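Long-range contact in ubiquitin-conjugating enzyme-like protein (PDB 6ZM3), which probably acts, as a ubiquitin-conjugating enzyme variant of the UEV (UBE2V-like) family, together with a partner protein in ubiquitin chain formation: residues 35-49 and 59-71. Sequence-based numbering, arbitrary orientation. Where two conformers were deposited one is given.
Sequences RDTADIFFHYWNGTI and YRILSLEIYCDEN
Tyr44 and Tyr67, a non-hydrogen-bonded pair of an antiparallel hairpin, form an offset stack: the ring planes are 17° apart and Tyr67 CD1 sits 3.5 Å from Tyr44 CZ, toward the rim of the Tyr44 face. The opposite face of Tyr44 carries the Arg35 guanidinium, whose NH1 stands 3.5 Å above the ring plane, so the phenol is clamped between a cation and a second ring. From that position NH1 donates to Glu65 OE1 at 2.8 Å. The oxygen lies in the guanidinium plane, yet the bond reaches it from well above the carboxylate plane, and the N-H...O angle is only 141°. The Glu65 chain runs extended from a trans chi1 (-177°), which carries its CG past Tyr44 CD1 to the arginine. Arg35 also grips Asp36 side-on through NE and NH2, while Glu65 OE2 makes a second salt bridge, to Arg80. Arg35 and Asn46 pack on apolar side chains of another protein's chain.

The other face of the sheet is apolar and turns toward helices 9-22 and 113-125. There Trp45 CB packs on Ile66 CB (4.0 Å), Cys68 SG lies obliquely to the indole, and Ile49 CD1 touches Leu64 CD1 at 3.7 Å. Trp45 NE1 donates to Phe42 O (2.9 Å) from above the carbonyl plane. Doubly hydrogen-bonded pairs Trp45-Ile66, Gly47-Leu64 and Ile49-Leu62 set the register within the UBC meander sheet. Sharing Arg35 between two carboxylates, and Glu65 between two arginines, probably keeps these charges compensated beside Tyr44.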
ATOM      1  N   ARG B  35      -1.021   3.661  14.544  1.00 24.13           N
ATOM      2  CA  ARG B  35      -0.940   2.404  13.816  1.00 27.06           C
ATOM      3  C   ARG B  35      -2.044   1.438  14.246  1.00 31.87           C
ATOM      4  O   ARG B  35      -2.770   0.906  13.395  1.00 30.81           O
ATOM      5  CB  ARG B  35       0.427   1.739  13.966  1.00 28.88           C
ATOM      6  CG  ARG B  35       0.535   0.467  13.125  1.00 28.80           C
ATOM      7  CD  ARG B  35       1.815  -0.297  13.375  1.00 27.04           C
ATOM      8  NE  ARG B  35       1.743  -1.065  14.591  1.00 27.49           N
ATOM      9  CZ  ARG B  35       2.743  -1.784  15.067  1.00 25.59           C
ATOM     10  NH1 ARG B  35       3.903  -1.779  14.431  1.00 25.95           N
ATOM     11  NH2 ARG B  35       2.578  -2.486  16.177  1.00 27.23           N
ATOM     12  N   ASP B  36      -2.110   1.197  15.565  1.00 34.65           N
ATOM     13  CA  ASP B  36      -3.010   0.249  16.202  1.00 35.27           C
ATOM     14  C   ASP B  36      -4.119   1.046  16.869  1.00 35.26           C
ATOM     15  O   ASP B  36      -3.876   1.899  17.724  1.00 33.75           O
ATOM     16  CB  ASP B  36      -2.309  -0.637  17.247  1.00 33.75           C
ATOM     17  CG  ASP B  36      -0.957  -1.215  16.829  1.00 37.14           C
ATOM     18  OD1 ASP B  36      -0.841  -1.699  15.692  1.00 36.67           O
ATOM     19  OD2 ASP B  36      -0.011  -1.176  17.654  1.00 37.34           O
ATOM     20  N   THR B  37      -5.339   0.684  16.502  1.00 43.02           N
ATOM     21  CA  THR B  37      -6.560   1.365  16.891  1.00 49.32           C
ATOM     22  C   THR B  37      -6.805   1.310  18.405  1.00 46.82           C
ATOM     23  O   THR B  37      -7.507   2.168  18.940  1.00 52.59           O
ATOM     24  CB  THR B  37      -7.701   0.875  15.987  1.00 51.42           C
ATOM     25  OG1 THR B  37      -8.783   1.802  16.055  1.00 54.67           O
ATOM     26  CG2 THR B  37      -8.152  -0.543  16.281  1.00 53.38           C
ATOM     27  N   ALA B  38      -6.198   0.350  19.111  1.00 42.45           N
ATOM     28  CA  ALA B  38      -6.494   0.131  20.519  1.00 40.39           C
ATOM     29  C   ALA B  38      -5.330   0.386  21.491  1.00 44.11           C
ATOM     30  O   ALA B  38      -5.481   0.115  22.687  1.00 40.04           O
ATOM     31  CB  ALA B  38      -7.019  -1.274  20.703  1.00 42.88           C
ATOM     32  N   ASP B  39      -4.166   0.872  21.027  1.00 41.44           N
ATOM     33  CA  ASP B  39      -3.076   1.135  21.969  1.00 38.58           C
ATOM     34  C   ASP B  39      -3.249   2.534  22.569  1.00 31.48           C
ATOM     35  O   ASP B  39      -3.158   3.550  21.888  1.00 38.25           O
ATOM     36  CB  ASP B  39      -1.676   0.930  21.370  1.00 43.00           C
ATOM     37  CG  ASP B  39      -0.512   1.155  22.336  1.00 42.96           C
ATOM     38  OD1 ASP B  39      -0.700   1.051  23.573  1.00 39.38           O
ATOM     39  OD2 ASP B  39       0.603   1.406  21.839  1.00 47.65           O
ATOM     40  N   ILE B  40      -3.536   2.567  23.861  1.00 31.12           N
ATOM     41  CA  ILE B  40      -3.826   3.837  24.513  1.00 27.44           C
ATOM     42  C   ILE B  40      -2.513   4.508  24.911  1.00 26.81           C
ATOM     43  O   ILE B  40      -2.522   5.573  25.503  1.00 22.19           O
ATOM     44  CB  ILE B  40      -4.800   3.647  25.698  1.00 29.00           C
ATOM     45  CG1 ILE B  40      -4.233   2.737  26.784  1.00 31.90           C
ATOM     46  CG2 ILE B  40      -6.156   3.151  25.190  1.00 26.09           C
ATOM     47  CD1 ILE B  40      -4.265   3.356  28.144  1.00 33.14           C
ATOM     48  N   PHE B  41      -1.384   3.859  24.611  1.00 28.60           N
ATOM     49  CA  PHE B  41      -0.092   4.415  24.993  1.00 26.85           C
ATOM     50  C   PHE B  41       0.676   4.836  23.749  1.00 26.16           C
ATOM     51  O   PHE B  41       1.784   5.338  23.862  1.00 27.31           O
ATOM     52  CB  PHE B  41       0.689   3.481  25.919  1.00 26.20           C
ATOM     53  CG  PHE B  41       0.125   3.326  27.303  1.00 28.62           C
ATOM     54  CD1 PHE B  41       0.139   4.382  28.208  1.00 29.47           C
ATOM     55  CD2 PHE B  41      -0.455   2.136  27.697  1.00 31.40           C
ATOM     56  CE1 PHE B  41      -0.423   4.248  29.468  1.00 34.47           C
ATOM     57  CE2 PHE B  41      -0.999   1.997  28.962  1.00 31.00           C
ATOM     58  CZ  PHE B  41      -0.987   3.051  29.849  1.00 30.55           C
ATOM     59  N   PHE B  42       0.045   4.678  22.576  1.00 24.53           N
ATOM     60  CA  PHE B  42       0.452   5.274  21.314  1.00 24.80           C
ATOM     61  C   PHE B  42       1.912   4.964  20.980  1.00 25.21           C
ATOM     62  O   PHE B  42       2.642   5.858  20.587  1.00 21.69           O
ATOM     63  CB  PHE B  42       0.218   6.795  21.347  1.00 25.67           C
ATOM     64  CG  PHE B  42      -1.076   7.205  22.005  1.00 25.84           C
ATOM     65  CD1 PHE B  42      -2.305   6.820  21.475  1.00 27.60           C
ATOM     66  CD2 PHE B  42      -1.076   7.995  23.143  1.00 26.06           C
ATOM     67  CE1 PHE B  42      -3.493   7.220  22.064  1.00 23.95           C
ATOM     68  CE2 PHE B  42      -2.267   8.410  23.729  1.00 27.95           C
ATOM     69  CZ  PHE B  42      -3.474   8.022  23.186  1.00 26.02           C
ATOM     70  N   HIS B  43       2.313   3.687  21.059  1.00 24.51           N
ATOM     71  CA  HIS B  43       3.696   3.328  20.800  1.00 25.60           C
ATOM     72  C   HIS B  43       4.014   3.452  19.311  1.00 22.83           C
ATOM     73  O   HIS B  43       5.019   4.045  18.933  1.00 27.52           O
ATOM     74  CB  HIS B  43       3.977   1.916  21.337  1.00 23.38           C
ATOM     75  CG  HIS B  43       4.014   1.834  22.821  1.00 26.42           C
ATOM     76  ND1 HIS B  43       5.125   2.199  23.556  1.00 29.35           N
ATOM     77  CD2 HIS B  43       3.098   1.395  23.704  1.00 25.04           C
ATOM     78  CE1 HIS B  43       4.893   1.981  24.830  1.00 26.50           C
ATOM     79  NE2 HIS B  43       3.651   1.488  24.931  1.00 27.40           N
ATOM     80  N   TYR B  44       3.131   2.945  18.441  1.00 23.17           N
ATOM     81  CA  TYR B  44       3.450   2.900  17.027  1.00 22.21           C
ATOM     82  C   TYR B  44       2.543   3.795  16.195  1.00 22.30           C
ATOM     83  O   TYR B  44       1.327   3.776  16.398  1.00 21.99           O
ATOM     84  CB  TYR B  44       3.375   1.456  16.528  1.00 23.46           C
ATOM     85  CG  TYR B  44       4.604   0.665  16.918  1.00 25.98           C
ATOM     86  CD1 TYR B  44       5.773   0.756  16.175  1.00 29.84           C
ATOM     87  CD2 TYR B  44       4.604  -0.152  18.032  1.00 28.77           C
ATOM     88  CE1 TYR B  44       6.909   0.041  16.528  1.00 35.02           C
ATOM     89  CE2 TYR B  44       5.727  -0.892  18.388  1.00 30.86           C
ATOM     90  CZ  TYR B  44       6.882  -0.791  17.637  1.00 34.62           C
ATOM     91  OH  TYR B  44       8.012  -1.480  17.992  1.00 38.71           O
ATOM     92  N   TRP B  45       3.168   4.500  15.243  1.00 21.49           N
ATOM     93  CA  TRP B  45       2.507   5.375  14.301  1.00 22.80           C
ATOM     94  C   TRP B  45       2.879   4.984  12.879  1.00 22.57           C
ATOM     95  O   TRP B  45       4.004   4.566  12.623  1.00 25.73           O
ATOM     96  CB  TRP B  45       2.877   6.840  14.607  1.00 26.31           C
ATOM     97  CG  TRP B  45       2.497   7.270  15.988  1.00 24.66           C
ATOM     98  CD1 TRP B  45       3.036   6.852  17.167  1.00 23.03           C
ATOM     99  CD2 TRP B  45       1.501   8.254  16.330  1.00 23.19           C
ATOM    100  NE1 TRP B  45       2.417   7.463  18.223  1.00 23.91           N
ATOM    101  CE2 TRP B  45       1.456   8.322  17.733  1.00 22.40           C
ATOM    102  CE3 TRP B  45       0.613   9.028  15.576  1.00 23.22           C
ATOM    103  CZ2 TRP B  45       0.616   9.206  18.415  1.00 24.19           C
ATOM    104  CZ3 TRP B  45      -0.264   9.853  16.249  1.00 25.61           C
ATOM    105  CH2 TRP B  45      -0.253   9.951  17.648  1.00 23.77           C
ATOM    106  N   ASN B  46       1.923   5.125  11.970  1.00 21.61           N
ATOM    107  CA  ASN B  46       2.140   4.932  10.555  1.00 23.69           C
ATOM    108  C   ASN B  46       2.547   6.297  10.043  1.00 23.45           C
ATOM    109  O   ASN B  46       1.976   7.275  10.491  1.00 27.89           O
ATOM    110  CB  ASN B  46       0.856   4.539   9.820  1.00 25.68           C
ATOM    111  CG  ASN B  46       0.297   3.179  10.168  1.00 28.57           C
ATOM    112  OD1 ASN B  46       0.989   2.335  10.709  1.00 35.15           O
ATOM    113  ND2 ASN B  46      -0.966   2.951   9.848  1.00 33.11           N
ATOM    114  N   GLY B  47       3.525   6.351   9.129  1.00 21.03           N
ATOM    115  CA  GLY B  47       3.862   7.591   8.457  1.00 23.02           C
ATOM    116  C   GLY B  47       3.780   7.434   6.943  1.00 23.00           C
ATOM    117  O   GLY B  47       4.001   6.357   6.373  1.00 22.17           O
ATOM    118  N   THR B  48       3.392   8.522   6.304  1.00 21.10           N
ATOM    119  CA  THR B  48       3.403   8.632   4.869  1.00 23.03           C
ATOM    120  C   THR B  48       4.210   9.863   4.494  1.00 21.34           C
ATOM    121  O   THR B  48       3.955  10.934   5.056  1.00 21.38           O
ATOM    122  CB  THR B  48       1.974   8.801   4.320  1.00 24.67           C
ATOM    123  OG1 THR B  48       1.238   7.664   4.776  1.00 24.19           O
ATOM    124  CG2 THR B  48       1.925   8.898   2.808  1.00 26.30           C
ATOM    125  N   ILE B  49       5.061   9.711   3.459  1.00 20.44           N
ATOM    126  CA  ILE B  49       5.625  10.824   2.702  1.00 21.10           C
ATOM    127  C   ILE B  49       5.302  10.644   1.222  1.00 21.45           C
ATOM    128  O   ILE B  49       5.547   9.573   0.671  1.00 22.80           O
ATOM    129  CB  ILE B  49       7.159  10.867   2.892  1.00 21.04           C
ATOM    130  CG1 ILE B  49       7.550  11.268   4.318  1.00 20.44           C
ATOM    131  CG2 ILE B  49       7.795  11.751   1.827  1.00 21.61           C
ATOM    132  CD1 ILE B  49       8.964  10.833   4.732  1.00 20.75           C
ATOM    133  N   TYR B  59       6.206  11.914  -6.226  1.00 27.08           N
ATOM    134  CA  TYR B  59       4.846  11.384  -6.174  1.00 26.90           C
ATOM    135  C   TYR B  59       4.799   9.937  -5.674  1.00 26.19           C
ATOM    136  O   TYR B  59       3.714   9.360  -5.599  1.00 27.56           O
ATOM    137  CB  TYR B  59       4.045  11.613  -7.463  1.00 27.45           C
ATOM    138  CG  TYR B  59       4.226  12.953  -8.134  1.00 35.16           C
ATOM    139  CD1 TYR B  59       3.977  14.139  -7.454  1.00 37.59           C
ATOM    140  CD2 TYR B  59       4.655  13.041  -9.453  1.00 36.06           C
ATOM    141  CE1 TYR B  59       4.143  15.369  -8.076  1.00 39.08           C
ATOM    142  CE2 TYR B  59       4.850  14.261 -10.081  1.00 38.23           C
ATOM    143  CZ  TYR B  59       4.592  15.429  -9.385  1.00 39.80           C
ATOM    144  OH  TYR B  59       4.787  16.636  -9.994  1.00 38.21           O
ATOM    145  N   ARG B  60       5.948   9.365  -5.293  1.00 23.46           N
ATOM    146  CA  ARG B  60       5.911   8.044  -4.692  1.00 22.02           C
ATOM    147  C   ARG B  60       5.197   8.146  -3.345  1.00 22.85           C
ATOM    148  O   ARG B  60       5.497   9.036  -2.533  1.00 22.97           O
ATOM    149  CB  ARG B  60       7.295   7.419  -4.476  1.00 22.80           C
ATOM    150  CG  ARG B  60       8.045   7.092  -5.768  1.00 23.48           C
ATOM    151  CD  ARG B  60       9.458   6.599  -5.566  1.00 25.12           C
ATOM    152  NE  ARG B  60      10.047   6.153  -6.832  1.00 24.98           N
ATOM    153  CZ  ARG B  60      10.862   5.111  -6.927  1.00 23.68           C
ATOM    154  NH1 ARG B  60      11.219   4.453  -5.843  1.00 23.98           N
ATOM    155  NH2 ARG B  60      11.333   4.733  -8.100  1.00 26.04           N
ATOM    156  N   ILE B  61       4.314   7.168  -3.073  1.00 20.62           N
ATOM    157  CA  ILE B  61       3.661   7.088  -1.767  1.00 18.85           C
ATOM    158  C   ILE B  61       4.535   6.244  -0.852  1.00 20.44           C
ATOM    159  O   ILE B  61       4.549   5.027  -0.961  1.00 22.82           O
ATOM    160  CB  ILE B  61       2.211   6.544  -1.903  1.00 20.72           C
ATOM    161  CG1 ILE B  61       1.382   7.520  -2.739  1.00 19.59           C
ATOM    162  CG2 ILE B  61       1.568   6.356  -0.532  1.00 19.22           C
ATOM    163  CD1 ILE B  61       0.120   6.931  -3.315  1.00 21.06           C
ATOM    164  N   LEU B  62       5.372   6.901  -0.036  1.00 18.47           N
ATOM    165  CA  LEU B  62       6.339   6.165   0.758  1.00 19.43           C
ATOM    166  C   LEU B  62       5.794   5.953   2.172  1.00 18.14           C
ATOM    167  O   LEU B  62       5.413   6.904   2.853  1.00 18.66           O
ATOM    168  CB  LEU B  62       7.652   6.969   0.741  1.00 18.95           C
ATOM    169  CG  LEU B  62       8.202   7.334  -0.642  1.00 19.49           C
ATOM    170  CD1 LEU B  62       9.414   8.240  -0.483  1.00 17.87           C
ATOM    171  CD2 LEU B  62       8.603   6.095  -1.453  1.00 20.73           C
ATOM    172  N   SER B  63       5.884   4.712   2.677  1.00 17.49           N
ATOM    173  CA  SER B  63       5.344   4.333   3.971  1.00 18.90           C
ATOM    174  C   SER B  63       6.489   4.189   4.973  1.00 20.06           C
ATOM    175  O   SER B  63       7.556   3.671   4.626  1.00 18.71           O
ATOM    176  CB  SER B  63       4.536   3.033   3.923  1.00 18.52           C
ATOM    177  OG  SER B  63       3.297   3.209   3.198  1.00 18.59           O
ATOM    178  N   LEU B  64       6.219   4.632   6.202  1.00 18.91           N
ATOM    179  CA  LEU B  64       7.164   4.554   7.309  1.00 19.72           C
ATOM    180  C   LEU B  64       6.481   4.005   8.554  1.00 19.27           C
ATOM    181  O   LEU B  64       5.259   4.115   8.718  1.00 18.93           O
ATOM    182  CB  LEU B  64       7.684   5.972   7.581  1.00 19.36           C
ATOM    183  CG  LEU B  64       8.395   6.649   6.415  1.00 20.30           C
ATOM    184  CD1 LEU B  64       7.443   7.578   5.640  1.00 17.59           C
ATOM    185  CD2 LEU B  64       9.605   7.439   6.956  1.00 21.87           C
ATOM    186  N   GLU B  65       7.274   3.451   9.469  1.00 20.96           N
ATOM    187  CA  GLU B  65       6.779   3.108  10.780  1.00 22.65           C
ATOM    188  C   GLU B  65       7.532   3.975  11.783  1.00 28.46           C
ATOM    189  O   GLU B  65       8.740   4.208  11.585  1.00 26.48           O
ATOM    190  CB  GLU B  65       7.105   1.654  11.088  1.00 25.65           C
ATOM    191  CG  GLU B  65       6.558   1.193  12.424  1.00 32.10           C
ATOM    192  CD  GLU B  65       6.428  -0.321  12.475  1.00 39.89           C
ATOM    193  OE1 GLU B  65       5.307  -0.853  12.176  1.00 41.12           O
ATOM    194  OE2 GLU B  65       7.449  -0.961  12.787  1.00 37.57           O
ATOM    195  N   ILE B  66       6.791   4.453  12.798  1.00 24.53           N
ATOM    196  CA  ILE B  66       7.331   5.276  13.870  1.00 27.80           C
ATOM    197  C   ILE B  66       7.077   4.598  15.209  1.00 26.29           C
ATOM    198  O   ILE B  66       5.947   4.227  15.550  1.00 24.91           O
ATOM    199  CB  ILE B  66       6.823   6.732  13.817  1.00 27.69           C
ATOM    200  CG1 ILE B  66       6.991   7.278  12.397  1.00 24.15           C
ATOM    201  CG2 ILE B  66       7.596   7.570  14.855  1.00 26.64           C
ATOM    202  CD1 ILE B  66       6.264   8.580  12.056  1.00 32.37           C
ATOM    203  N   TYR B  67       8.156   4.461  15.981  1.00 26.48           N
ATOM    204  CA  TYR B  67       8.087   3.941  17.328  1.00 27.14           C
ATOM    205  C   TYR B  67       8.469   5.051  18.302  1.00 29.76           C
ATOM    206  O   TYR B  67       9.565   5.578  18.194  1.00 27.44           O
ATOM    207  CB  TYR B  67       9.093   2.805  17.475  1.00 30.64           C
ATOM    208  CG  TYR B  67       9.160   2.145  18.826  1.00 30.58           C
ATOM    209  CD1 TYR B  67       8.014   1.858  19.549  1.00 28.63           C
ATOM    210  CD2 TYR B  67      10.380   1.769  19.373  1.00 31.50           C
ATOM    211  CE1 TYR B  67       8.059   1.229  20.774  1.00 30.52           C
ATOM    212  CE2 TYR B  67      10.444   1.136  20.606  1.00 35.17           C
ATOM    213  CZ  TYR B  67       9.284   0.871  21.312  1.00 34.43           C
ATOM    214  OH  TYR B  67       9.314   0.254  22.523  1.00 33.75           O
ATOM    215  N   CYS B  68       7.546   5.419  19.201  1.00 26.27           N
ATOM    216  CA  CYS B  68       7.850   6.316  20.314  1.00 28.37           C
ATOM    217  C   CYS B  68       8.002   5.502  21.601  1.00 28.79           C
ATOM    218  O   CYS B  68       7.027   5.028  22.181  1.00 28.27           O
ATOM    219  CB  CYS B  68       6.794   7.420  20.448  1.00 25.57           C
ATOM    220  SG  CYS B  68       6.471   8.364  18.942  1.00 27.23           S
ATOM    221  N   ASP B  69       9.253   5.300  22.044  0.50 31.58           N
ATOM    222  CA  ASP B  69       9.511   4.437  23.188  0.50 31.65           C
ATOM    223  C   ASP B  69       9.289   5.195  24.500  0.50 31.38           C
ATOM    224  O   ASP B  69       8.795   6.320  24.496  0.50 31.24           O
ATOM    225  CB  ASP B  69      10.889   3.772  23.084  0.50 35.16           C
ATOM    226  CG  ASP B  69      12.066   4.715  23.278  0.50 37.62           C
ATOM    227  OD1 ASP B  69      11.924   5.958  22.991  0.50 35.71           O
ATOM    228  OD2 ASP B  69      13.135   4.193  23.688  0.50 32.53           O
ATOM    229  N   GLU B  70       9.644   4.549  25.616  1.00 28.56           N
ATOM    230  CA  GLU B  70       9.530   5.099  26.967  1.00 34.67           C
ATOM    231  C   GLU B  70       9.994   6.552  27.056  1.00 32.35           C
ATOM    232  O   GLU B  70       9.447   7.310  27.858  1.00 32.61           O
ATOM    233  CB  GLU B  70      10.504   4.465  27.960  1.00 40.48           C
ATOM    234  CG  GLU B  70      10.188   3.051  28.371  1.00 48.77           C
ATOM    235  CD  GLU B  70      11.208   2.080  27.799  1.00 47.11           C
ATOM    236  OE1 GLU B  70      12.424   2.302  27.994  1.00 48.58           O
ATOM    237  OE2 GLU B  70      10.791   1.109  27.172  1.00 55.46           O
ATOM    238  N   ASN B  71      11.041   6.916  26.300  1.00 31.36           N
ATOM    239  CA  ASN B  71      11.724   8.175  26.552  1.00 31.19           C
ATOM    240  C   ASN B  71      11.336   9.250  25.539  1.00 29.10           C
ATOM    241  O   ASN B  71      11.826  10.362  25.653  1.00 32.32           O
ATOM    242  CB  ASN B  71      13.234   7.991  26.779  1.00 35.47           C
ATOM    243  CG  ASN B  71      13.573   7.115  27.972  1.00 36.92           C
ATOM    244  OD1 ASN B  71      14.511   6.332  27.929  1.00 39.85           O
ATOM    245  ND2 ASN B  71      12.832   7.237  29.058  1.00 35.77           N
TER
HETATM  246  O   HOH W   1       1.426   4.860   4.233  1.00 29.49           O